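Local coordinates for flagellar hook-associated protein 2 (Bdellovibrio bacteriovorus, PDB 6KTY) that probably caps the tip of the growing flagellar filament, promoting flagellin polymerisation there and keeping exported subunits from leaking away, at residues I91-V103 / N111-G123. Residues are numbered along the deposited sequence; the frame is centred on the assembly and turned at random.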
# COMPACT_ATOMS: atom_id res chain seq x y z
N ILE A 91 -37.68 5.22 -0.33
CA ILE A 91 -36.66 6.08 0.30
C ILE A 91 -36.05 6.95 -0.78
O ILE A 91 -36.00 8.15 -0.61
CB ILE A 91 -35.57 5.31 1.08
CG1 ILE A 91 -36.17 4.61 2.31
CG2 ILE A 91 -34.46 6.23 1.54
CD1 ILE A 91 -35.24 3.52 2.99
N ASN A 92 -35.65 6.38 -1.92
CA ASN A 92 -35.06 7.24 -2.94
C ASN A 92 -36.09 8.29 -3.45
O ASN A 92 -35.74 9.46 -3.61
CB ASN A 92 -34.49 6.43 -4.10
CG ASN A 92 -33.23 5.66 -3.71
OD1 ASN A 92 -32.47 6.10 -2.83
ND2 ASN A 92 -33.02 4.48 -4.33
N ALA A 93 -37.35 7.88 -3.65
CA ALA A 93 -38.34 8.81 -4.22
C ALA A 93 -38.73 9.89 -3.22
O ALA A 93 -39.20 10.93 -3.62
CB ALA A 93 -39.59 8.06 -4.68
N ALA A 94 -38.54 9.65 -1.93
CA ALA A 94 -38.85 10.65 -0.91
C ALA A 94 -37.97 11.90 -1.02
O ALA A 94 -38.34 12.96 -0.53
CB ALA A 94 -38.70 10.04 0.47
N ASN A 95 -36.76 11.76 -1.58
CA ASN A 95 -35.88 12.92 -1.76
C ASN A 95 -35.53 13.62 -0.42
O ASN A 95 -35.63 14.82 -0.31
CB ASN A 95 -36.51 13.90 -2.78
CG ASN A 95 -35.47 14.79 -3.48
OD1 ASN A 95 -34.44 14.30 -3.95
ND2 ASN A 95 -35.72 16.08 -3.53
N VAL A 96 -35.16 12.85 0.59
CA VAL A 96 -34.88 13.42 1.91
C VAL A 96 -33.37 13.45 2.25
O VAL A 96 -32.99 13.45 3.42
CB VAL A 96 -35.70 12.67 3.01
CG1 VAL A 96 -37.18 12.93 2.78
CG2 VAL A 96 -35.39 11.18 3.01
N GLY A 97 -32.52 13.47 1.22
CA GLY A 97 -31.07 13.53 1.39
C GLY A 97 -30.42 12.17 1.60
O GLY A 97 -29.28 12.10 2.10
N LEU A 98 -31.16 11.10 1.28
CA LEU A 98 -30.72 9.73 1.50
C LEU A 98 -30.72 8.95 0.19
O LEU A 98 -31.50 9.25 -0.71
CB LEU A 98 -31.60 9.03 2.53
CG LEU A 98 -31.57 9.68 3.93
CD1 LEU A 98 -32.57 8.99 4.80
CD2 LEU A 98 -30.20 9.64 4.55
N LYS A 99 -29.78 8.02 0.06
CA LYS A 99 -29.71 7.14 -1.13
C LYS A 99 -29.75 5.71 -0.59
O LYS A 99 -29.00 5.38 0.32
CB LYS A 99 -28.43 7.40 -1.93
CG LYS A 99 -28.03 6.32 -2.96
CD LYS A 99 -26.56 6.51 -3.41
CE LYS A 99 -25.77 5.21 -3.42
NZ LYS A 99 -25.74 4.52 -2.08
N ALA A 100 -30.66 4.90 -1.11
CA ALA A 100 -30.84 3.55 -0.63
C ALA A 100 -30.45 2.62 -1.75
O ALA A 100 -30.66 2.91 -2.92
CB ALA A 100 -32.30 3.33 -0.24
N GLN A 101 -29.88 1.48 -1.40
CA GLN A 101 -29.74 0.39 -2.36
C GLN A 101 -29.82 -0.93 -1.65
O GLN A 101 -29.62 -1.02 -0.41
CB GLN A 101 -28.44 0.55 -3.17
CG GLN A 101 -27.18 0.46 -2.31
CD GLN A 101 -25.89 0.81 -3.13
OE1 GLN A 101 -25.68 1.96 -3.53
NE2 GLN A 101 -25.06 -0.18 -3.36
N VAL A 102 -30.08 -1.99 -2.40
CA VAL A 102 -30.10 -3.31 -1.75
C VAL A 102 -28.81 -4.04 -2.14
O VAL A 102 -28.50 -4.13 -3.31
CB VAL A 102 -31.33 -4.13 -2.16
CG1 VAL A 102 -31.24 -5.53 -1.61
CG2 VAL A 102 -32.62 -3.40 -1.70
N VAL A 103 -28.08 -4.54 -1.16
CA VAL A 103 -26.85 -5.25 -1.43
C VAL A 103 -27.04 -6.71 -1.03
O VAL A 103 -27.98 -7.04 -0.29
CB VAL A 103 -25.64 -4.58 -0.70
CG1 VAL A 103 -25.46 -3.12 -1.14
CG2 VAL A 103 -25.76 -4.71 0.82
N ASN A 111 -29.99 -15.55 4.15
CA ASN A 111 -30.57 -14.20 4.25
C ASN A 111 -29.58 -13.16 3.75
O ASN A 111 -29.09 -12.34 4.52
CB ASN A 111 -30.99 -13.92 5.68
CG ASN A 111 -32.05 -14.90 6.19
OD1 ASN A 111 -33.17 -14.91 5.68
ND2 ASN A 111 -31.71 -15.69 7.19
N PRO A 112 -29.27 -13.21 2.46
CA PRO A 112 -28.19 -12.41 1.95
C PRO A 112 -28.56 -10.95 1.66
O PRO A 112 -27.67 -10.09 1.64
CB PRO A 112 -27.80 -13.16 0.68
CG PRO A 112 -29.04 -13.75 0.18
CD PRO A 112 -29.94 -13.96 1.39
N PHE A 113 -29.84 -10.63 1.48
CA PHE A 113 -30.19 -9.29 0.96
C PHE A 113 -30.31 -8.26 2.09
O PHE A 113 -30.99 -8.50 3.08
CB PHE A 113 -31.47 -9.33 0.12
CG PHE A 113 -31.34 -10.14 -1.14
CD1 PHE A 113 -30.80 -9.58 -2.29
CD2 PHE A 113 -31.76 -11.46 -1.18
CE1 PHE A 113 -30.70 -10.32 -3.48
CE2 PHE A 113 -31.63 -12.21 -2.35
CZ PHE A 113 -31.10 -11.64 -3.49
N LYS A 114 -29.62 -7.14 1.93
CA LYS A 114 -29.66 -6.06 2.92
C LYS A 114 -29.91 -4.70 2.34
O LYS A 114 -29.46 -4.40 1.21
CB LYS A 114 -28.38 -6.05 3.73
CG LYS A 114 -28.26 -7.27 4.61
CD LYS A 114 -26.92 -7.32 5.23
CE LYS A 114 -26.78 -8.58 6.08
NZ LYS A 114 -25.51 -8.66 6.82
N LEU A 115 -30.68 -3.89 3.06
CA LEU A 115 -30.93 -2.51 2.66
C LEU A 115 -29.80 -1.67 3.24
O LEU A 115 -29.50 -1.77 4.43
CB LEU A 115 -32.29 -2.02 3.16
CG LEU A 115 -32.67 -0.57 2.81
CD1 LEU A 115 -33.04 -0.45 1.33
CD2 LEU A 115 -33.82 -0.13 3.70
N LEU A 116 -29.14 -0.91 2.37
CA LEU A 116 -28.12 0.05 2.77
C LEU A 116 -28.66 1.45 2.53
O LEU A 116 -29.06 1.78 1.39
CB LEU A 116 -26.84 -0.17 1.94
CG LEU A 116 -25.75 0.94 1.98
CD1 LEU A 116 -25.12 0.99 3.37
CD2 LEU A 116 -24.64 0.69 0.92
N VAL A 117 -28.67 2.29 3.55
CA VAL A 117 -29.17 3.66 3.38
C VAL A 117 -28.00 4.61 3.78
O VAL A 117 -27.48 4.50 4.88
CB VAL A 117 -30.40 3.89 4.24
CG1 VAL A 117 -30.92 5.31 4.12
CG2 VAL A 117 -31.53 2.87 3.90
N SER A 118 -27.62 5.52 2.90
CA SER A 118 -26.51 6.41 3.19
C SER A 118 -26.87 7.87 2.92
O SER A 118 -27.66 8.16 2.02
CB SER A 118 -25.30 5.96 2.40
OG SER A 118 -25.50 6.29 1.03
N GLY A 119 -26.33 8.79 3.72
CA GLY A 119 -26.45 10.23 3.46
C GLY A 119 -25.75 10.53 2.17
O GLY A 119 -24.96 9.72 1.68
N LEU A 120 -26.03 11.68 1.59
CA LEU A 120 -25.36 12.07 0.34
C LEU A 120 -24.09 12.88 0.62
O LEU A 120 -23.27 13.03 -0.27
CB LEU A 120 -26.31 12.88 -0.55
CG LEU A 120 -27.48 12.09 -1.13
CD1 LEU A 120 -28.52 13.04 -1.75
CD2 LEU A 120 -26.97 11.08 -2.17
N SER A 121 -23.94 13.40 1.85
CA SER A 121 -22.78 14.24 2.20
C SER A 121 -21.94 13.62 3.28
O SER A 121 -22.45 12.97 4.19
CB SER A 121 -23.23 15.61 2.72
OG SER A 121 -23.96 16.29 1.72
N THR A 122 -20.65 13.87 3.18
CA THR A 122 -19.67 13.42 4.15
C THR A 122 -19.44 14.54 5.16
O THR A 122 -19.95 15.65 4.99
CB THR A 122 -18.35 13.12 3.43
OG1 THR A 122 -17.87 14.32 2.84
CG2 THR A 122 -18.52 12.03 2.30
N GLY A 123 -18.69 14.25 6.22
CA GLY A 123 -18.28 15.26 7.19
C GLY A 123 -19.07 15.20 8.48
O GLY A 123 -20.25 14.84 8.49
O HOH W 1 -27.37 13.74 3.13
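Gly-97 O is gripped twice where the two strands part: a water donates to it at 2.7 Å and accepts from Leu-120 N, while Leu-120 N also reaches Gly-97 O directly in a weak, bent bond of 3.3 Å. Beyond this end, Lys-99, Gln-101 and Val-103 pair with Ser-118, Leu-116 and Lys-114, each through two backbone hydrogen bonds; the shortest runs from Val-103 N to Lys-114 O, 2.7 Å.

The face carrying Ala-100, Val-102, Leu-115 and Val-117 turns to helix 84-94. There Ile-91 comes down tip to tip on its partners, CD1 lying 3.9 Å from Val-117 CG2 and 4.0 Å from Leu-115 CD2, and Met-88 adds to this buried layer. Asn-92 ties the helix to strand 98-104: its OD1 takes Ala-100 N at 2.8 Å and its ND2 gives to Ala-100 O, a two-bond grip that fixes the amide's rotation.

On the other face Gln-101 and Leu-116 run side by side. Lys-99, bent at chi3 (134°) and again at chi4 (-58°), brings NZ to Gln-101 OE1 at 2.9 Å, from above the carbonyl plane; Gln-101 NE2 bonds Leu-172 O of the second subunit, so both amide ends are held. Lys-114 NZ forms a salt bridge with Asp-105 OD2.

This is a helix-backed antiparallel beta hairpin; within this chain strand 98-104 is outermost and 113-119 joins it to strand 45-48, in a four-stranded sheet of FliD's middle part.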